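Local coordinates for protein Vv2_1132 (Vibrio vulnificus CMCP6, PDB 5Y9S) that probably binds DNA through a helix-turn-helix domain and regulates transcription as a LysR-type regulator, with a second domain that resembles periplasmic binding proteins and probably senses an effector, at residues L153-N158 with I281-S286; K181-V186 with L265-E270; L203-H208 with A249-H254. All coordinates share one frame; numbering follows the deposited sequence.

Contact 1 of 3, residues L153-N158 with I281-S286; sequences LLFTYN and ILCYRS
The thiol of Cys283 lies over one face of the Phe155 ring, a sulfur-aromatic contact made between neighbouring strands. SG sits 3.8 Å from the centroid of the Phe155 ring, and its closest ring atom is CZ of Phe155. With SG anti to the backbone N of Cys283 (chi1 -176°), the sulfur stands over the ring face, offset toward the rim, while CB of Cys283 meets the ring off-centre, nearer CE2. The pair is a non-hydrogen-bonded one between antiparallel strands 153-157 and 277-286, where the slim side chain of Cys283 can lie against the broad ring of Phe155.

Flanking it are two hydrogen-bonded pairs, Leu154 with Tyr284 and Thr156 with Leu282. The shortest of their four bonds runs from Leu282 N to Thr156 O, 2.6 Å and nearly straight at 170°. On the face with Cys283, Leu153 CD2 touches SG, and Tyr157 lies beside Ile281, its CE1 3.5 Å from Ile281 CG1. On the other face, the compact methyl CG2 of Thr156 fits against the edge of the Tyr284 ring in its plane, 3.7 Å from CE2 of Tyr284, and Leu154 CD2 packs beside the same ring.

Helix 292-300 covers the Phe155 face through Phe297 and Trp298, and helix 139-147 covers the other, giving the alpha/beta sandwich of a periplasmic-binding-protein-like subdomain. The backbone bonds thus set the register that puts Cys283 SG over Phe155; the attraction there is mainly dispersive, and the polarisable sulfur probably strengthens it.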
loop_
_atom_site.group_PDB
_atom_site.type_symbol
_atom_site.label_atom_id
_atom_site.label_comp_id
_atom_site.label_asym_id
_atom_site.label_seq_id
_atom_site.Cartn_x
_atom_site.Cartn_y
_atom_site.Cartn_z
ATOM N N LEU D 153 -13.408 22.365 22.895
ATOM C CA LEU D 153 -12.815 23.691 22.998
ATOM C C LEU D 153 -11.493 23.725 22.255
ATOM O O LEU D 153 -10.777 22.725 22.170
ATOM C CB LEU D 153 -12.586 24.128 24.447
ATOM C CG LEU D 153 -13.812 24.165 25.361
ATOM C CD1 LEU D 153 -13.378 24.184 26.818
ATOM C CD2 LEU D 153 -14.664 25.373 25.035
ATOM N N LEU D 154 -11.180 24.895 21.722
ATOM C CA LEU D 154 -9.916 25.133 21.053
ATOM C C LEU D 154 -9.312 26.401 21.639
ATOM O O LEU D 154 -9.967 27.445 21.671
ATOM C CB LEU D 154 -10.124 25.255 19.540
ATOM C CG LEU D 154 -9.008 25.960 18.783
ATOM C CD1 LEU D 154 -7.815 25.014 18.546
ATOM C CD2 LEU D 154 -9.525 26.544 17.477
ATOM N N PHE D 155 -8.089 26.304 22.141
ATOM C CA PHE D 155 -7.340 27.468 22.602
ATOM C C PHE D 155 -6.294 27.810 21.557
ATOM O O PHE D 155 -5.621 26.912 21.041
ATOM C CB PHE D 155 -6.678 27.187 23.945
ATOM C CG PHE D 155 -7.642 27.090 25.067
ATOM C CD1 PHE D 155 -8.308 25.902 25.318
ATOM C CD2 PHE D 155 -7.900 28.186 25.869
ATOM C CE1 PHE D 155 -9.216 25.807 26.352
ATOM C CE2 PHE D 155 -8.808 28.103 26.906
ATOM C CZ PHE D 155 -9.471 26.917 27.149
ATOM N N THR D 156 -6.166 29.095 21.230
ATOM C CA THR D 156 -5.249 29.486 20.163
ATOM C C THR D 156 -4.903 30.963 20.285
ATOM O O THR D 156 -5.611 31.738 20.931
ATOM C CB THR D 156 -5.852 29.199 18.781
ATOM O OG1 THR D 156 -4.843 29.330 17.768
ATOM C CG2 THR D 156 -6.996 30.165 18.501
ATOM N N TYR D 157 -3.786 31.332 19.666
ATOM C CA TYR D 157 -3.426 32.732 19.465
ATOM C C TYR D 157 -4.225 33.302 18.295
ATOM O O TYR D 157 -4.552 32.587 17.340
ATOM C CB TYR D 157 -1.924 32.874 19.185
ATOM C CG TYR D 157 -0.975 32.431 20.296
ATOM C CD1 TYR D 157 -0.896 33.137 21.489
ATOM C CD2 TYR D 157 -0.152 31.315 20.139
ATOM C CE1 TYR D 157 -0.043 32.751 22.505
ATOM C CE2 TYR D 157 0.715 30.913 21.152
ATOM C CZ TYR D 157 0.757 31.643 22.338
ATOM O OH TYR D 157 1.597 31.281 23.363
ATOM N N ASN D 158 -4.537 34.599 18.373
ATOM C CA ASN D 158 -5.458 35.217 17.417
ATOM C C ASN D 158 -4.953 35.058 15.987
ATOM O O ASN D 158 -3.753 34.978 15.736
ATOM C CB ASN D 158 -5.646 36.700 17.729
ATOM C CG ASN D 158 -4.355 37.478 17.600
ATOM O OD1 ASN D 158 -3.812 37.620 16.505
ATOM N ND2 ASN D 158 -3.845 37.975 18.725
ATOM N N ILE D 281 -4.942 35.489 23.494
ATOM C CA ILE D 281 -5.159 34.050 23.500
ATOM C C ILE D 281 -6.658 33.815 23.554
ATOM O O ILE D 281 -7.334 34.250 24.497
ATOM C CB ILE D 281 -4.447 33.366 24.669
ATOM C CG1 ILE D 281 -2.936 33.364 24.425
ATOM C CG2 ILE D 281 -4.964 31.948 24.807
ATOM C CD1 ILE D 281 -2.119 33.231 25.679
ATOM N N LEU D 282 -7.171 33.123 22.545
ATOM C CA LEU D 282 -8.601 32.968 22.347
ATOM C C LEU D 282 -9.024 31.556 22.706
ATOM O O LEU D 282 -8.240 30.611 22.592
ATOM C CB LEU D 282 -8.984 33.271 20.895
ATOM C CG LEU D 282 -8.459 34.645 20.485
ATOM C CD1 LEU D 282 -8.706 34.945 19.024
ATOM C CD2 LEU D 282 -9.098 35.688 21.383
ATOM N N CYS D 283 -10.265 31.429 23.162
ATOM C CA CYS D 283 -10.916 30.136 23.281
ATOM C C CYS D 283 -12.137 30.130 22.372
ATOM O O CYS D 283 -12.989 31.020 22.468
ATOM C CB CYS D 283 -11.308 29.837 24.725
ATOM S SG CYS D 283 -12.007 28.179 24.890
ATOM N N TYR D 284 -12.210 29.135 21.491
ATOM C CA TYR D 284 -13.297 28.936 20.544
ATOM C C TYR D 284 -14.163 27.756 20.950
ATOM O O TYR D 284 -13.665 26.764 21.497
ATOM C CB TYR D 284 -12.770 28.648 19.145
ATOM C CG TYR D 284 -12.252 29.837 18.411
ATOM C CD1 TYR D 284 -13.098 30.613 17.638
ATOM C CD2 TYR D 284 -10.901 30.158 18.443
ATOM C CE1 TYR D 284 -12.618 31.694 16.934
ATOM C CE2 TYR D 284 -10.414 31.238 17.742
ATOM C CZ TYR D 284 -11.278 32.008 16.995
ATOM O OH TYR D 284 -10.800 33.095 16.299
ATOM N N ARG D 285 -15.458 27.843 20.629
ATOM C CA ARG D 285 -16.375 26.732 20.858
ATOM C C ARG D 285 -17.423 26.688 19.754
ATOM O O ARG D 285 -17.573 27.625 18.969
ATOM C CB ARG D 285 -17.029 26.833 22.235
ATOM C CG ARG D 285 -18.256 27.716 22.269
ATOM C CD ARG D 285 -19.157 27.378 23.462
ATOM N NE ARG D 285 -19.904 28.551 23.909
ATOM C CZ ARG D 285 -20.537 28.645 25.075
ATOM N NH1 ARG D 285 -20.534 27.632 25.936
ATOM N NH2 ARG D 285 -21.174 29.766 25.383
ATOM N N SER D 286 -18.149 25.571 19.695
ATOM C CA SER D 286 -19.222 25.399 18.727
ATOM C C SER D 286 -20.516 25.997 19.250
ATOM O O SER D 286 -20.876 25.807 20.417
ATOM C CB SER D 286 -19.463 23.923 18.413
ATOM O OG SER D 286 -20.522 23.803 17.478
#

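Contact 2 of 3, residues K181-V186 with L265-E270; sequences KVVPVV and LVIAFE
A short antiparallel pairing joins the end of the long strand 172-186 to the two-residue strand 266-267, at an edge of the mixed sheet of the LysR substrate-binding domain, of periplasmic-binding-protein-like fold. The touching parts diverge by 115°, so the strand pairing covers only Val185-Val186 with Val266-Ile267 before the chain turns off. Three backbone bonds hold the segments together. Val266 N gives a nearly straight bond of 2.9 Å to Val186 O, and Val186 N returns a more bent one, 143° at the hydrogen, to Val266 O. Farther on, Ala268 N donates to Pro184 O over 2.9 Å.

Pro184 has no N-H to offer to 265-270; its CG lies against Ala268 O instead, 3.4 Å away, and also approaches the Phe269 ring obliquely. That ring is backed by its own neighbour, since the methyl of Ala268 stands 4.0 Å above the ring plane, over its centre. Val186 CG1 stands between the backbone N and the carbonyl carbon (chi1 68°), against the same methyl. A small side chain suits a place where strand and ring come so near.

Ile267 sends CG1 obliquely across to Val183 CG2, 4.1 Å away. At the other end Leu265 places CD2 3.6 Å from Val186 O, while Ala242 and Ile243 of helix 235-243 pack against its side chain. Because strand 172-186 is bonded to strand 248-252 through Val183 and Val185, the bonds at Pro184 and Val186 pin its end from the other edge, with the apolar groups of Val183, Val186, Ile267 and Ala268 packed beside them.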
loop_
_atom_site.group_PDB
_atom_site.type_symbol
_atom_site.label_atom_id
_atom_site.label_comp_id
_atom_site.label_asym_id
_atom_site.label_seq_id
_atom_site.Cartn_x
_atom_site.Cartn_y
_atom_site.Cartn_z
ATOM N N LYS D 181 1.740 40.612 26.464
ATOM C CA LYS D 181 2.762 41.007 25.513
ATOM C C LYS D 181 3.759 39.871 25.324
ATOM O O LYS D 181 3.923 38.996 26.190
ATOM C CB LYS D 181 3.488 42.282 25.973
ATOM C CG LYS D 181 2.566 43.437 26.439
ATOM C CD LYS D 181 2.146 44.348 25.276
ATOM C CE LYS D 181 1.836 45.778 25.734
ATOM N NZ LYS D 181 2.784 46.767 25.133
ATOM N N VAL D 182 4.398 39.876 24.166
ATOM C CA VAL D 182 5.546 39.030 23.897
ATOM C C VAL D 182 6.788 39.879 24.141
ATOM O O VAL D 182 7.003 40.882 23.457
ATOM C CB VAL D 182 5.512 38.479 22.465
ATOM C CG1 VAL D 182 6.842 37.848 22.128
ATOM C CG2 VAL D 182 4.355 37.478 22.304
ATOM N N VAL D 183 7.593 39.508 25.129
ATOM C CA VAL D 183 8.658 40.404 25.593
ATOM C C VAL D 183 10.034 39.800 25.382
ATOM O O VAL D 183 10.184 38.575 25.407
ATOM C CB VAL D 183 8.461 40.770 27.065
ATOM C CG1 VAL D 183 7.085 41.414 27.245
ATOM C CG2 VAL D 183 8.645 39.531 27.956
ATOM N N PRO D 184 11.057 40.614 25.140
ATOM C CA PRO D 184 12.421 40.076 25.043
ATOM C C PRO D 184 12.982 39.844 26.440
ATOM O O PRO D 184 12.917 40.729 27.297
ATOM C CB PRO D 184 13.185 41.178 24.308
ATOM C CG PRO D 184 12.465 42.447 24.719
ATOM C CD PRO D 184 11.010 42.070 24.904
ATOM N N VAL D 185 13.517 38.646 26.674
ATOM C CA VAL D 185 14.091 38.281 27.963
ATOM C C VAL D 185 15.527 37.815 27.778
ATOM O O VAL D 185 15.931 37.377 26.695
ATOM C CB VAL D 185 13.290 37.177 28.683
ATOM C CG1 VAL D 185 11.912 37.702 29.110
ATOM C CG2 VAL D 185 13.209 35.927 27.796
ATOM N N VAL D 186 16.285 37.887 28.877
ATOM C CA VAL D 186 17.709 37.572 28.870
ATOM C C VAL D 186 18.119 37.164 30.276
ATOM O O VAL D 186 17.520 37.598 31.263
ATOM C CB VAL D 186 18.539 38.778 28.357
ATOM C CG1 VAL D 186 18.495 39.911 29.338
ATOM C CG2 VAL D 186 19.965 38.368 28.070
ATOM N N LEU D 265 15.425 35.411 34.933
ATOM C CA LEU D 265 15.331 36.096 33.654
ATOM C C LEU D 265 14.908 37.519 33.933
ATOM O O LEU D 265 14.175 37.782 34.887
ATOM C CB LEU D 265 14.312 35.447 32.707
ATOM C CG LEU D 265 14.699 34.145 32.031
ATOM C CD1 LEU D 265 13.476 33.511 31.417
ATOM C CD2 LEU D 265 15.792 34.406 30.973
ATOM N N VAL D 266 15.382 38.435 33.102
ATOM C CA VAL D 266 14.982 39.828 33.179
ATOM C C VAL D 266 14.492 40.264 31.807
ATOM O O VAL D 266 15.049 39.855 30.775
ATOM C CB VAL D 266 16.143 40.739 33.647
ATOM C CG1 VAL D 266 15.614 42.111 34.022
ATOM C CG2 VAL D 266 16.871 40.146 34.853
ATOM N N ILE D 267 13.451 41.095 31.796
ATOM C CA ILE D 267 13.026 41.729 30.561
ATOM C C ILE D 267 14.140 42.655 30.091
ATOM O O ILE D 267 14.725 43.397 30.887
ATOM C CB ILE D 267 11.707 42.487 30.772
ATOM C CG1 ILE D 267 10.570 41.499 31.032
ATOM C CG2 ILE D 267 11.400 43.379 29.576
ATOM C CD1 ILE D 267 9.350 42.137 31.647
ATOM N N ALA D 268 14.486 42.569 28.811
ATOM C CA ALA D 268 15.510 43.427 28.227
ATOM C C ALA D 268 14.861 44.630 27.553
ATOM O O ALA D 268 13.748 44.548 27.031
ATOM C CB ALA D 268 16.368 42.659 27.215
ATOM N N PHE D 269 15.571 45.753 27.564
ATOM C CA PHE D 269 15.086 46.988 26.943
ATOM C C PHE D 269 13.765 47.449 27.549
ATOM O O PHE D 269 12.902 47.992 26.858
ATOM C CB PHE D 269 14.965 46.829 25.428
ATOM C CG PHE D 269 16.091 46.048 24.805
ATOM C CD1 PHE D 269 17.418 46.355 25.095
ATOM C CD2 PHE D 269 15.830 45.012 23.924
ATOM C CE1 PHE D 269 18.455 45.654 24.516
ATOM C CE2 PHE D 269 16.873 44.298 23.329
ATOM C CZ PHE D 269 18.184 44.625 23.626
ATOM N N GLU D 270 13.625 47.220 28.852
ATOM C CA GLU D 270 12.556 47.713 29.710
ATOM C C GLU D 270 12.060 49.075 29.265
ATOM O O GLU D 270 10.855 49.337 29.268
ATOM C CB GLU D 270 13.049 47.814 31.160
ATOM C CG GLU D 270 13.761 46.561 31.700
ATOM C CD GLU D 270 15.222 46.406 31.229
ATOM O OE1 GLU D 270 15.563 46.871 30.115
ATOM O OE2 GLU D 270 16.025 45.791 31.972
#

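Contact 3 of 3, residues L203-H208 with A249-H254; sequences LSYSEH and AWVPMH
A splayed junction between two parallel strands, 199-205 and 248-252, makes this contact deep in one lobe of the domain; its ends diverge, with the short strand segments 51° apart. A water bridges the gap. It donates to Leu203 O over 2.8 Å and accepts from Trp250 N, so the polar backbone groups of the two strands are satisfied although, with Leu203 O 4.4 Å from Trp250 N, they stand too far apart to bond directly. Nearby, the small methyl of Ala249 fits against Leu203 beside the water-bridged backbones, its CB 3.9 Å from CD1 of Leu203.

The strands belong to a pair of consecutive beta-alpha-beta crossovers: strand 199-205, helix 210-220, strand 225-232, helix 235-243, strand 248-252, with strand 199-205 paired in parallel to both of the others. Such crossovers build the alpha/beta lobes of periplasmic-binding-protein-like domains. Here helix 235-243 packs on Leu203 and helix 210-220 on the indole of Trp250.

Farther along, Tyr205 spans the widening gap. Its CG is anti to the carbonyl carbon (chi1 -69°), which starts the ring on its way to the other strand. The edge of the ring, not its face, meets the Trp250 carbonyl: CE2 of Tyr205 is 3.0 Å from Trp250 O, near the ring plane, a polarised aromatic C-H beside an acceptor. The hydroxyl lies 3.3 Å from Trp250 O, at best a weak bond. Tyrosine suits the site because its rigid ring is long enough to carry that hydroxyl across the gap, past the Trp250 carbonyl, to its main partner, Ser235 OG. The tip of Tyr205 also meets Pro252 tip to tip, OH against CD at 3.4 Å, and OH lies 3.9 Å from CG1 of Val251.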
loop_
_atom_site.group_PDB
_atom_site.type_symbol
_atom_site.label_atom_id
_atom_site.label_comp_id
_atom_site.label_asym_id
_atom_site.label_seq_id
_atom_site.Cartn_x
_atom_site.Cartn_y
_atom_site.Cartn_z
ATOM N N LEU D 203 17.540 33.823 20.061
ATOM C CA LEU D 203 16.856 32.533 20.188
ATOM C C LEU D 203 15.443 32.696 19.631
ATOM O O LEU D 203 14.599 33.342 20.257
ATOM C CB LEU D 203 16.817 32.066 21.643
ATOM C CG LEU D 203 18.062 32.281 22.508
ATOM C CD1 LEU D 203 17.684 32.389 23.997
ATOM C CD2 LEU D 203 19.050 31.152 22.297
ATOM N N SER D 204 15.185 32.103 18.470
ATOM C CA SER D 204 14.061 32.484 17.623
ATOM C C SER D 204 13.068 31.339 17.442
ATOM O O SER D 204 13.349 30.171 17.740
ATOM C CB SER D 204 14.558 32.923 16.247
ATOM O OG SER D 204 15.032 31.795 15.536
ATOM N N TYR D 205 11.898 31.687 16.910
ATOM C CA TYR D 205 10.876 30.698 16.596
ATOM C C TYR D 205 11.022 30.223 15.157
ATOM O O TYR D 205 11.486 30.958 14.284
ATOM C CB TYR D 205 9.486 31.275 16.789
ATOM C CG TYR D 205 9.096 31.558 18.222
ATOM C CD1 TYR D 205 8.482 30.589 18.989
ATOM C CD2 TYR D 205 9.276 32.827 18.780
ATOM C CE1 TYR D 205 8.083 30.839 20.290
ATOM C CE2 TYR D 205 8.889 33.091 20.070
ATOM C CZ TYR D 205 8.290 32.096 20.822
ATOM O OH TYR D 205 7.903 32.350 22.112
ATOM N N SER D 206 10.641 28.976 14.923
ATOM C CA SER D 206 10.566 28.456 13.562
ATOM C C SER D 206 9.593 29.280 12.730
ATOM O O SER D 206 8.607 29.823 13.237
ATOM C CB SER D 206 10.129 26.997 13.587
ATOM O OG SER D 206 10.914 26.294 14.539
ATOM N N GLU D 207 9.866 29.365 11.429
ATOM C CA GLU D 207 9.127 30.334 10.634
ATOM C C GLU D 207 7.670 29.956 10.462
ATOM O O GLU D 207 6.881 30.804 10.040
ATOM C CB GLU D 207 9.785 30.520 9.269
ATOM C CG GLU D 207 10.325 29.250 8.674
ATOM C CD GLU D 207 10.881 29.470 7.290
ATOM O OE1 GLU D 207 11.437 28.513 6.707
ATOM O OE2 GLU D 207 10.759 30.607 6.788
ATOM N N HIS D 208 7.287 28.733 10.809
ATOM C CA HIS D 208 5.937 28.249 10.559
ATOM C C HIS D 208 5.114 28.143 11.840
ATOM O O HIS D 208 4.274 27.253 11.985
ATOM C CB HIS D 208 6.003 26.917 9.817
ATOM C CG HIS D 208 6.771 26.998 8.531
ATOM N ND1 HIS D 208 6.391 27.820 7.487
ATOM C CD2 HIS D 208 7.914 26.389 8.131
ATOM C CE1 HIS D 208 7.261 27.707 6.499
ATOM N NE2 HIS D 208 8.193 26.844 6.862
ATOM N N ALA D 249 15.620 36.017 23.845
ATOM C CA ALA D 249 14.418 35.419 23.276
ATOM C C ALA D 249 13.232 36.352 23.485
ATOM O O ALA D 249 13.128 37.016 24.525
ATOM C CB ALA D 249 14.126 34.058 23.923
ATOM N N TRP D 250 12.352 36.418 22.483
ATOM C CA TRP D 250 11.045 37.060 22.624
ATOM C C TRP D 250 10.034 35.969 22.966
ATOM O O TRP D 250 9.854 35.017 22.195
ATOM C CB TRP D 250 10.636 37.809 21.346
ATOM C CG TRP D 250 11.082 39.284 21.316
ATOM C CD1 TRP D 250 10.301 40.393 21.531
ATOM C CD2 TRP D 250 12.407 39.775 21.075
ATOM N NE1 TRP D 250 11.069 41.534 21.447
ATOM C CE2 TRP D 250 12.360 41.179 21.155
ATOM C CE3 TRP D 250 13.630 39.158 20.799
ATOM C CZ2 TRP D 250 13.491 41.978 20.972
ATOM C CZ3 TRP D 250 14.759 39.957 20.609
ATOM C CH2 TRP D 250 14.681 41.340 20.703
ATOM N N VAL D 251 9.404 36.092 24.132
ATOM C CA VAL D 251 8.505 35.055 24.644
ATOM C C VAL D 251 7.298 35.709 25.289
ATOM O O VAL D 251 7.363 36.820 25.834
ATOM C CB VAL D 251 9.199 34.142 25.680
ATOM C CG1 VAL D 251 10.334 33.360 25.048
ATOM C CG2 VAL D 251 9.678 34.960 26.896
ATOM N N PRO D 252 6.166 35.021 25.236
ATOM C CA PRO D 252 4.956 35.535 25.883
ATOM C C PRO D 252 5.150 35.637 27.386
ATOM O O PRO D 252 5.809 34.795 27.997
ATOM C CB PRO D 252 3.894 34.487 25.524
ATOM C CG PRO D 252 4.397 33.869 24.273
ATOM C CD PRO D 252 5.891 33.862 24.376
ATOM N N MET D 253 4.572 36.686 27.979
ATOM C CA MET D 253 4.688 36.853 29.425
ATOM C C MET D 253 4.237 35.612 30.173
ATOM O O MET D 253 4.860 35.231 31.161
ATOM C CB MET D 253 3.876 38.063 29.923
ATOM C CG MET D 253 4.546 39.412 29.770
ATOM S SD MET D 253 5.921 39.577 30.909
ATOM C CE MET D 253 5.165 39.447 32.509
ATOM N N HIS D 254 3.163 34.956 29.725
ATOM C CA HIS D 254 2.593 33.906 30.568
ATOM C C HIS D 254 3.505 32.688 30.698
ATOM O O HIS D 254 3.291 31.854 31.589
ATOM C CB HIS D 254 1.213 33.479 30.045
ATOM C CG HIS D 254 1.264 32.528 28.893
ATOM N ND1 HIS D 254 1.230 32.943 27.580
ATOM C CD2 HIS D 254 1.348 31.178 28.862
ATOM C CE1 HIS D 254 1.284 31.885 26.785
ATOM N NE2 HIS D 254 1.363 30.802 27.539
HETATM O O HOH W 1 12.119 34.624 20.390
#

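How the contacts relate
All three contacts lie in the LysR substrate-binding region and share one mixed sheet. Contact 1 belongs to one lobe; contacts 2 and 3 lie in the other, their centres 12 Å apart, against 26 Å and 20 Å from contact 1. Along the chain contact 1 opens first and closes last, enclosing contact 2, which in turn encloses contact 3. Strand 172-186 pairs with strand 277-286 as well as with 248-252 and 266-267, so the long strands 172-186 and 277-286 run from lobe to lobe. Contacts 1 and 3 meet where Tyr157 and Ile281 touch His254. Two lobes joined by a pair of crossing strands are the layout of periplasmic-binding-protein-like domains, in which an effector, if any, would probably bind between the lobes.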